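Side-chain contacts in PUM-HD domain-containing protein (Caenorhabditis elegans, PDB 7CGF), which binds RNA through its Pumilio homology domain and probably recognises elements in the 3' untranslated regions of messenger RNAs: residues 36-41 and 71-76; 144-149 and 175-180; 201-206 and 234-239. The protein carries 2 engineered substitutions. All blocks are in the same frame, centred on the assembly; numbering follows the deposited sequence.

Contact 1 (36-41 and 71-76); sequences ALLKFA and VSNADE
With its CG swung anti to the backbone N (chi1 175°), L38 of helix 37-41 brings its two methyls up against N73 and E76 of the next Pumilio repeat. This is a surface joint between neighbouring units of the all-helical Pumilio homology domain, and the backbones stay well apart: the closest CA atoms, those of L38 and N73, are 6.8 Å from each other. N73 turns its CG the other way, anti to its own carbonyl carbon (chi1 -66°), and the two side chains cross at about a right angle. The OD1 of N73 comes to 3.6 Å from L38 CD2, a plain van der Waals touch. The amide's ND2 bonds instead to the backbone oxygen of E69, which S72 OG also reaches. Asparagine suits the place where the chain leaves helix 67-72, because its amide can bond back to E69 through ND2 while OD1 meets the leucine; it makes no cap for helix 74-78. From the first turn of that helix the extended side chain of E76 lays its carboxylate against the leucine, also nearly at right angles. Its charge is met by K42 in a salt bridge through OE2, while L77 touches both L38 and L37. Both leucine methyls rest against the carboxylate, CD1 lying 3.8 Å from E76 CD and CD2 3.6 Å from E76 OE1.

Contact 2 (144-149 and 175-180); sequences HVIHRC and VDTLLE
The imidazole of H147 and the carboxylate of E180 lie almost in one plane, only 6° apart, although their side chains cross at about a right angle. E180 OE2 arrives at the ring edge, close to the ring plane, in a very short and therefore doubtful hydrogen bond from ND1. The modelled distance from H147 ND1 to E180 OE2, 2.3 Å, is too short for an ordinary bond, so the exact placing of the carboxylate is uncertain, while the pairing itself makes chemical sense. Histidine fits because it has a second nitrogen to use: NE2 bonds to E187 OE1, so that carboxylates lie at both nitrogens. Next to the histidine-carboxylate pair, T177 points toward helix 146-150 and offers its two branches to different neighbours. Its CG2 lies 4.0 Å from H147 CA and 4.1 Å from H147 CB. Its OG1, turned anti to the carbonyl carbon (chi1 -57°), bonds to the backbone oxygen of F173 one turn earlier, which satisfies the hydroxyl inside a buried setting and fixes the rotation of the branch. I146 presses its CG2 against the threonine hydroxyl, 3.3 Å from T177 OG1, the two side chains meeting at a slant. With an alanine in place of T177, F173 O would probably lose its hydroxyl mate and a gap would be likely to open where CG2 lies on H147. M150 also touches T177, and H147 rests on T184 and M188 of helix 184-189. Contacts of this kind, between short helices near the boundary of two Pumilio repeats, belong to the right-handed superhelix of the Pumilio homology domain.

Contact 3 (201-206 and 234-239); sequences CLEHCS and VQHVIE. With nucleotides of chain B.
Beside the RNA-reading surface of the Pumilio repeats, L202 and E203 at the end of helix 194-204 pack against H236 and V237 of helix 230-240, whose Q235 reads a base. Q235 NE2 donates to O4 of U3 of chain B over 2.9 Å in a nearly straight bond (169°). N231 and Q235, with Y232 between them, fit the Asn-Tyr-x-x-Gln signature by which Pumilio repeats read uracil, and a weak bond from Q235 NE2 to N231 OD1 links the two amides. The next residue, H236, turns instead to the neighbouring repeat. Its NE2 donates to E203 OE2 at 2.9 Å in a bent bond, with an N-H...O angle of 136°, the acceptor lying in the ring plane but approached on the anti side of the carboxylate, 35° out of the carboxylate plane. An extended glutamate suits this job: its long chain bridges the gap to the ring, while OE1 keeps a salt bridge with R200. H236 ND1 is bonded to the carbonyl of Y232, one turn back; that oxygen can only accept, so both ring nitrogens act as donors and a protonated imidazole is probable. Next to the ring the contact turns apolar. L202 CD1 sits 3.7 Å from H236 CB and 3.8 Å from V237 CG2, one methyl touching two successive residues. Helix 207-219 closes this layer, with I214 touching both L202 and V237 and I217 adding to V237; helix 266-276 also packs on helix 230-240, where N268 and K272 meet Q235.

Overall arrangement
From the N terminus the chain makes three closures in series, none nesting or crossing. Contact 1 closes a largely helical loop of 29 residues near the N-terminal end of the domain, linking two consecutive repeats. Contact 2 spans 25 residues, its centre about 33 Å from that of contact 1, and contact 3 another 27, some 18 Å between centres farther along. Contacts 2 and 3 touch directly: V175 CG2 packs on C205 SG at 3.9 Å, so helix 172-178 joins the turn after helix 194-204. Contact 1 stays about 28 Å from contact 3 at the nearest atoms. They mark one joint near the N-terminal end and two adjoining ones farther along the same superhelix, the last next to a bound uridine.

Contact 1 (36-41 and 71-76)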
loop_
_atom_site.group_PDB
_atom_site.type_symbol
_atom_site.label_atom_id
_atom_site.label_comp_id
_atom_site.label_asym_id
_atom_site.label_seq_id
_atom_site.Cartn_x
_atom_site.Cartn_y
_atom_site.Cartn_z
ATOM N N ALA A 36 36.106 13.618 -8.370
ATOM C CA ALA A 36 35.899 13.032 -7.055
ATOM C C ALA A 36 34.430 12.761 -6.752
ATOM O O ALA A 36 34.119 12.332 -5.633
ATOM C CB ALA A 36 36.469 13.937 -5.958
ATOM N N LEU A 37 33.535 12.998 -7.716
ATOM C CA LEU A 37 32.100 12.872 -7.457
ATOM C C LEU A 37 31.749 11.470 -6.975
ATOM O O LEU A 37 31.011 11.306 -5.995
ATOM C CB LEU A 37 31.306 13.226 -8.720
ATOM C CG LEU A 37 29.768 13.157 -8.698
ATOM C CD1 LEU A 37 29.244 11.712 -8.857
ATOM C CD2 LEU A 37 29.146 13.795 -7.457
ATOM N N LEU A 38 32.248 10.447 -7.671
ATOM C CA LEU A 38 31.928 9.073 -7.298
ATOM C C LEU A 38 32.345 8.777 -5.861
ATOM O O LEU A 38 31.548 8.247 -5.071
ATOM C CB LEU A 38 32.592 8.105 -8.279
ATOM C CG LEU A 38 32.467 6.608 -7.977
ATOM C CD1 LEU A 38 31.015 6.150 -7.961
ATOM C CD2 LEU A 38 33.293 5.781 -8.965
ATOM N N LYS A 39 33.590 9.112 -5.499
ATOM C CA LYS A 39 34.050 8.863 -4.136
ATOM C C LYS A 39 33.217 9.640 -3.123
ATOM O O LYS A 39 32.821 9.093 -2.083
ATOM C CB LYS A 39 35.541 9.216 -4.007
ATOM C CG LYS A 39 36.486 8.163 -4.549
ATOM C CD LYS A 39 37.933 8.645 -4.415
ATOM C CE LYS A 39 38.898 7.909 -5.344
ATOM N NZ LYS A 39 39.062 6.477 -4.963
ATOM N N PHE A 40 32.913 10.909 -3.419
ATOM C CA PHE A 40 32.106 11.705 -2.504
ATOM C C PHE A 40 30.723 11.085 -2.310
ATOM O O PHE A 40 30.246 10.958 -1.177
ATOM C CB PHE A 40 31.971 13.137 -3.026
ATOM C CG PHE A 40 32.946 14.108 -2.404
ATOM C CD1 PHE A 40 34.237 14.225 -2.880
ATOM C CD2 PHE A 40 32.546 14.915 -1.354
ATOM C CE1 PHE A 40 35.125 15.131 -2.306
ATOM C CE2 PHE A 40 33.428 15.824 -0.773
ATOM C CZ PHE A 40 34.719 15.922 -1.249
ATOM N N ALA A 41 30.080 10.683 -3.409
ATOM C CA ALA A 41 28.681 10.261 -3.340
ATOM C C ALA A 41 28.524 8.929 -2.619
ATOM O O ALA A 41 27.462 8.674 -2.027
ATOM C CB ALA A 41 28.074 10.179 -4.742
ATOM N N VAL A 71 25.741 11.094 -14.163
ATOM C CA VAL A 71 25.343 10.289 -15.316
ATOM C C VAL A 71 26.385 9.219 -15.620
ATOM O O VAL A 71 26.053 8.045 -15.830
ATOM C CB VAL A 71 25.106 11.186 -16.543
ATOM C CG1 VAL A 71 24.984 10.322 -17.804
ATOM C CG2 VAL A 71 23.856 12.002 -16.347
ATOM N N SER A 72 27.663 9.611 -15.689
ATOM C CA SER A 72 28.684 8.653 -16.078
ATOM C C SER A 72 28.842 7.541 -15.052
ATOM O O SER A 72 29.237 6.432 -15.421
ATOM C CB SER A 72 30.022 9.368 -16.320
ATOM O OG SER A 72 30.705 9.595 -15.108
ATOM N N ASN A 73 28.474 7.788 -13.792
ATOM C CA ASN A 73 28.602 6.791 -12.739
ATOM C C ASN A 73 27.250 6.293 -12.240
ATOM O O ASN A 73 27.178 5.728 -11.142
ATOM C CB ASN A 73 29.405 7.362 -11.569
ATOM C CG ASN A 73 30.862 7.645 -11.946
ATOM O OD1 ASN A 73 31.694 6.728 -11.999
ATOM N ND2 ASN A 73 31.172 8.913 -12.219
ATOM N N ALA A 74 26.180 6.497 -13.017
ATOM C CA ALA A 74 24.833 6.224 -12.505
ATOM C C ALA A 74 24.679 4.780 -12.036
ATOM O O ALA A 74 24.077 4.528 -10.983
ATOM C CB ALA A 74 23.782 6.542 -13.564
ATOM N N ASP A 75 25.195 3.815 -12.805
ATOM C CA ASP A 75 25.000 2.423 -12.413
ATOM C C ASP A 75 25.664 2.117 -11.081
ATOM O O ASP A 75 25.140 1.310 -10.310
ATOM C CB ASP A 75 25.511 1.451 -13.484
ATOM C CG ASP A 75 25.425 -0.006 -13.029
ATOM O OD1 ASP A 75 24.303 -0.510 -12.813
ATOM O OD2 ASP A 75 26.480 -0.654 -12.864
ATOM N N GLU A 76 26.796 2.757 -10.774
ATOM C CA GLU A 76 27.431 2.510 -9.491
ATOM C C GLU A 76 26.749 3.243 -8.337
ATOM O O GLU A 76 26.858 2.803 -7.186
ATOM C CB GLU A 76 28.906 2.902 -9.556
ATOM C CG GLU A 76 29.736 2.225 -8.495
ATOM C CD GLU A 76 31.213 2.468 -8.689
ATOM O OE1 GLU A 76 31.626 2.695 -9.851
ATOM O OE2 GLU A 76 31.953 2.435 -7.683
#

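Contact 2 (144-149 and 175-180)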
loop_
_atom_site.group_PDB
_atom_site.type_symbol
_atom_site.label_atom_id
_atom_site.label_comp_id
_atom_site.label_asym_id
_atom_site.label_seq_id
_atom_site.Cartn_x
_atom_site.Cartn_y
_atom_site.Cartn_z
ATOM N N HIS A 144 8.978 -6.007 -18.570
ATOM C CA HIS A 144 9.720 -7.244 -18.778
ATOM C C HIS A 144 9.808 -8.110 -17.534
ATOM O O HIS A 144 10.129 -9.301 -17.655
ATOM C CB HIS A 144 11.131 -6.927 -19.276
ATOM C CG HIS A 144 11.144 -6.139 -20.540
ATOM N ND1 HIS A 144 11.889 -4.991 -20.700
ATOM C CD2 HIS A 144 10.475 -6.321 -21.701
ATOM C CE1 HIS A 144 11.692 -4.508 -21.912
ATOM N NE2 HIS A 144 10.830 -5.291 -22.536
ATOM N N VAL A 145 9.558 -7.549 -16.349
ATOM C CA VAL A 145 9.722 -8.281 -15.099
ATOM C C VAL A 145 8.520 -8.106 -14.175
ATOM O O VAL A 145 8.638 -8.329 -12.969
ATOM C CB VAL A 145 11.019 -7.850 -14.373
ATOM C CG1 VAL A 145 12.256 -8.308 -15.145
ATOM C CG2 VAL A 145 11.064 -6.321 -14.211
ATOM N N ILE A 146 7.342 -7.794 -14.728
ATOM C CA ILE A 146 6.243 -7.294 -13.892
ATOM C C ILE A 146 5.705 -8.353 -12.910
ATOM O O ILE A 146 5.412 -8.021 -11.756
ATOM C CB ILE A 146 5.138 -6.683 -14.781
ATOM C CG1 ILE A 146 3.977 -6.133 -13.944
ATOM C CG2 ILE A 146 4.650 -7.683 -15.828
ATOM C CD1 ILE A 146 4.360 -5.068 -12.906
ATOM N N HIS A 147 5.565 -9.630 -13.314
ATOM C CA HIS A 147 5.009 -10.602 -12.362
ATOM C C HIS A 147 5.911 -10.764 -11.143
ATOM O O HIS A 147 5.443 -10.715 -10.000
ATOM C CB HIS A 147 4.755 -11.968 -13.014
ATOM C CG HIS A 147 4.123 -12.976 -12.079
ATOM N ND1 HIS A 147 2.859 -13.493 -12.278
ATOM C CD2 HIS A 147 4.587 -13.555 -10.942
ATOM C CE1 HIS A 147 2.573 -14.347 -11.307
ATOM N NE2 HIS A 147 3.603 -14.400 -10.481
ATOM N N ARG A 148 7.223 -10.934 -11.365
ATOM C CA ARG A 148 8.125 -11.093 -10.234
ATOM C C ARG A 148 8.232 -9.799 -9.445
ATOM O O ARG A 148 8.337 -9.817 -8.211
ATOM C CB ARG A 148 9.497 -11.558 -10.737
ATOM C CG ARG A 148 10.481 -11.937 -9.634
ATOM C CD ARG A 148 11.744 -12.602 -10.191
ATOM N NE ARG A 148 12.272 -11.904 -11.365
ATOM C CZ ARG A 148 13.324 -11.090 -11.348
ATOM N NH1 ARG A 148 13.983 -10.873 -10.222
ATOM N NH2 ARG A 148 13.724 -10.498 -12.463
ATOM N N CYS A 149 8.156 -8.670 -10.147
ATOM C CA CYS A 149 8.222 -7.370 -9.488
ATOM C C CYS A 149 7.100 -7.213 -8.464
ATOM O O CYS A 149 7.314 -6.698 -7.362
ATOM C CB CYS A 149 8.145 -6.285 -10.561
ATOM S SG CYS A 149 9.070 -4.803 -10.229
ATOM N N VAL A 175 -2.585 -4.510 -14.769
ATOM C CA VAL A 175 -3.882 -5.155 -14.588
ATOM C C VAL A 175 -3.916 -6.487 -15.334
ATOM O O VAL A 175 -4.362 -7.501 -14.790
ATOM C CB VAL A 175 -5.003 -4.203 -15.049
ATOM C CG1 VAL A 175 -6.358 -4.888 -14.978
ATOM C CG2 VAL A 175 -5.017 -2.931 -14.179
ATOM N N ASP A 176 -3.421 -6.512 -16.578
ATOM C CA ASP A 176 -3.400 -7.757 -17.351
ATOM C C ASP A 176 -2.458 -8.789 -16.746
ATOM O O ASP A 176 -2.598 -9.989 -17.022
ATOM C CB ASP A 176 -2.990 -7.501 -18.811
ATOM C CG ASP A 176 -4.008 -6.653 -19.583
ATOM O OD1 ASP A 176 -5.149 -6.498 -19.112
ATOM O OD2 ASP A 176 -3.655 -6.151 -20.676
ATOM N N THR A 177 -1.467 -8.344 -15.961
ATOM C CA THR A 177 -0.644 -9.302 -15.225
ATOM C C THR A 177 -1.413 -9.897 -14.052
ATOM O O THR A 177 -1.364 -11.111 -13.829
ATOM C CB THR A 177 0.640 -8.633 -14.738
ATOM O OG1 THR A 177 1.338 -8.088 -15.846
ATOM C CG2 THR A 177 1.558 -9.678 -14.057
ATOM N N LEU A 178 -2.163 -9.067 -13.309
ATOM C CA LEU A 178 -3.084 -9.598 -12.302
ATOM C C LEU A 178 -4.045 -10.615 -12.890
ATOM O O LEU A 178 -4.437 -11.565 -12.204
ATOM C CB LEU A 178 -3.888 -8.469 -11.650
ATOM C CG LEU A 178 -3.053 -7.551 -10.745
ATOM C CD1 LEU A 178 -3.919 -6.429 -10.192
ATOM C CD2 LEU A 178 -2.487 -8.377 -9.608
ATOM N N LEU A 179 -4.437 -10.427 -14.149
ATOM C CA LEU A 179 -5.375 -11.306 -14.830
ATOM C C LEU A 179 -4.684 -12.328 -15.737
ATOM O O LEU A 179 -5.355 -12.968 -16.554
ATOM C CB LEU A 179 -6.359 -10.468 -15.653
ATOM C CG LEU A 179 -7.265 -9.544 -14.832
ATOM C CD1 LEU A 179 -7.941 -8.514 -15.737
ATOM C CD2 LEU A 179 -8.275 -10.373 -14.073
ATOM N N GLU A 180 -3.374 -12.534 -15.594
ATOM C CA GLU A 180 -2.687 -13.314 -16.620
ATOM C C GLU A 180 -3.083 -14.794 -16.588
ATOM O O GLU A 180 -3.125 -15.428 -17.646
ATOM C CB GLU A 180 -1.166 -13.125 -16.503
ATOM C CG GLU A 180 -0.517 -13.881 -15.372
ATOM C CD GLU A 180 0.950 -13.486 -15.153
ATOM O OE1 GLU A 180 1.497 -12.718 -15.961
ATOM O OE2 GLU A 180 1.546 -13.948 -14.171
#

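Contact 3 (201-206 and 234-239)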
loop_
_atom_site.group_PDB
_atom_site.type_symbol
_atom_site.label_atom_id
_atom_site.label_comp_id
_atom_site.label_asym_id
_atom_site.label_seq_id
_atom_site.Cartn_x
_atom_site.Cartn_y
_atom_site.Cartn_z
ATOM N N CYS A 201 -4.307 -1.051 -7.076
ATOM C CA CYS A 201 -5.131 -1.120 -8.281
ATOM C C CYS A 201 -6.594 -0.826 -7.985
ATOM O O CYS A 201 -7.253 -0.100 -8.746
ATOM C CB CYS A 201 -4.998 -2.492 -8.930
ATOM S SG CYS A 201 -3.436 -2.696 -9.749
ATOM N N LEU A 202 -7.133 -1.383 -6.893
ATOM C CA LEU A 202 -8.536 -1.128 -6.555
ATOM C C LEU A 202 -8.781 0.339 -6.227
ATOM O O LEU A 202 -9.881 0.854 -6.483
ATOM C CB LEU A 202 -8.958 -2.013 -5.379
ATOM C CG LEU A 202 -8.916 -3.507 -5.672
ATOM C CD1 LEU A 202 -9.132 -4.284 -4.367
ATOM C CD2 LEU A 202 -9.967 -3.873 -6.712
ATOM N N GLU A 203 -7.772 1.025 -5.687
ATOM C CA GLU A 203 -7.884 2.441 -5.343
ATOM C C GLU A 203 -7.822 3.351 -6.561
ATOM O O GLU A 203 -8.527 4.365 -6.603
ATOM C CB GLU A 203 -6.769 2.844 -4.382
ATOM C CG GLU A 203 -6.946 2.334 -2.980
ATOM C CD GLU A 203 -5.657 2.399 -2.195
ATOM O OE1 GLU A 203 -4.619 2.781 -2.784
ATOM O OE2 GLU A 203 -5.684 2.062 -0.990
ATOM N N HIS A 204 -6.970 3.041 -7.548
ATOM C CA HIS A 204 -6.641 4.011 -8.589
ATOM C C HIS A 204 -7.053 3.626 -10.001
ATOM O O HIS A 204 -7.121 4.508 -10.868
ATOM C CB HIS A 204 -5.131 4.283 -8.608
ATOM C CG HIS A 204 -4.627 4.924 -7.362
ATOM N ND1 HIS A 204 -4.698 6.285 -7.150
ATOM C CD2 HIS A 204 -4.041 4.398 -6.260
ATOM C CE1 HIS A 204 -4.178 6.569 -5.967
ATOM N NE2 HIS A 204 -3.772 5.445 -5.406
ATOM N N CYS A 205 -7.276 2.354 -10.281
ATOM C CA CYS A 205 -7.590 1.976 -11.646
ATOM C C CYS A 205 -9.047 2.281 -11.962
ATOM O O CYS A 205 -9.870 2.482 -11.069
ATOM C CB CYS A 205 -7.288 0.500 -11.866
ATOM S SG CYS A 205 -5.533 0.173 -11.852
ATOM N N SER A 206 -9.353 2.322 -13.261
ATOM C CA SER A 206 -10.697 2.644 -13.705
ATOM C C SER A 206 -11.642 1.478 -13.432
ATOM O O SER A 206 -11.207 0.331 -13.316
ATOM C CB SER A 206 -10.684 2.997 -15.192
ATOM O OG SER A 206 -10.022 2.005 -15.961
ATOM N N VAL A 234 -10.028 -7.728 0.385
ATOM C CA VAL A 234 -11.485 -7.728 0.412
ATOM C C VAL A 234 -12.017 -6.430 1.014
ATOM O O VAL A 234 -13.011 -5.880 0.531
ATOM C CB VAL A 234 -12.012 -8.954 1.173
ATOM C CG1 VAL A 234 -13.523 -8.806 1.444
ATOM C CG2 VAL A 234 -11.733 -10.226 0.376
ATOM N N GLN A 235 -11.373 -5.909 2.070
ATOM C CA GLN A 235 -11.834 -4.634 2.602
ATOM C C GLN A 235 -11.744 -3.533 1.548
ATOM O O GLN A 235 -12.627 -2.672 1.468
ATOM C CB GLN A 235 -11.051 -4.266 3.859
ATOM C CG GLN A 235 -11.417 -5.196 5.004
ATOM C CD GLN A 235 -10.715 -4.791 6.264
ATOM O OE1 GLN A 235 -10.980 -3.722 6.822
ATOM N NE2 GLN A 235 -9.767 -5.616 6.691
ATOM N N HIS A 236 -10.729 -3.591 0.686
ATOM C CA HIS A 236 -10.611 -2.608 -0.388
ATOM C C HIS A 236 -11.698 -2.776 -1.446
ATOM O O HIS A 236 -12.133 -1.772 -2.025
ATOM C CB HIS A 236 -9.215 -2.684 -1.010
ATOM C CG HIS A 236 -8.211 -1.828 -0.304
ATOM N ND1 HIS A 236 -7.828 -2.052 1.002
ATOM C CD2 HIS A 236 -7.552 -0.711 -0.701
ATOM C CE1 HIS A 236 -6.958 -1.126 1.370
ATOM N NE2 HIS A 236 -6.779 -0.297 0.357
ATOM N N VAL A 237 -12.129 -4.015 -1.722
ATOM C CA VAL A 237 -13.276 -4.246 -2.614
ATOM C C VAL A 237 -14.536 -3.610 -2.043
ATOM O O VAL A 237 -15.283 -2.928 -2.753
ATOM C CB VAL A 237 -13.487 -5.746 -2.865
ATOM C CG1 VAL A 237 -14.751 -5.956 -3.762
ATOM C CG2 VAL A 237 -12.262 -6.340 -3.527
ATOM N N ILE A 238 -14.804 -3.836 -0.749
ATOM C CA ILE A 238 -15.963 -3.210 -0.114
ATOM C C ILE A 238 -15.944 -1.699 -0.310
ATOM O O ILE A 238 -16.959 -1.087 -0.675
ATOM C CB ILE A 238 -16.016 -3.592 1.377
ATOM C CG1 ILE A 238 -16.345 -5.082 1.502
ATOM C CG2 ILE A 238 -17.061 -2.726 2.115
ATOM C CD1 ILE A 238 -15.996 -5.710 2.877
ATOM N N GLU A 239 -14.789 -1.078 -0.116
ATOM C CA GLU A 239 -14.744 0.377 -0.204
ATOM C C GLU A 239 -14.796 0.866 -1.646
ATOM O O GLU A 239 -15.516 1.824 -1.949
ATOM C CB GLU A 239 -13.498 0.909 0.487
ATOM C CG GLU A 239 -13.447 2.424 0.472
ATOM C CD GLU A 239 -12.452 2.992 1.439
ATOM O OE1 GLU A 239 -11.850 2.217 2.218
ATOM O OE2 GLU A 239 -12.282 4.227 1.430
ATOM P P U B 3 -3.519 -9.185 17.140
ATOM O OP1 U B 3 -2.400 -10.085 16.761
ATOM O OP2 U B 3 -3.296 -8.046 18.048
ATOM O "O5'" U B 3 -4.204 -8.526 15.860
ATOM C "C5'" U B 3 -3.531 -7.550 15.086
ATOM C "C4'" U B 3 -3.358 -8.068 13.687
ATOM O "O4'" U B 3 -4.655 -8.252 13.073
ATOM C "C3'" U B 3 -2.615 -7.169 12.718
ATOM O "O3'" U B 3 -1.215 -7.293 12.889
ATOM C "C2'" U B 3 -3.089 -7.681 11.359
ATOM O "O2'" U B 3 -2.336 -8.821 10.981
ATOM C "C1'" U B 3 -4.519 -8.144 11.667
ATOM N N1 U B 3 -5.568 -7.258 11.108
ATOM C C2 U B 3 -6.004 -7.667 9.857
ATOM O O2 U B 3 -5.530 -8.654 9.319
ATOM N N3 U B 3 -6.985 -6.892 9.295
ATOM C C4 U B 3 -7.544 -5.761 9.838
ATOM O O4 U B 3 -8.416 -5.148 9.228
ATOM C C5 U B 3 -7.040 -5.399 11.138
ATOM C C6 U B 3 -6.080 -6.140 11.712
#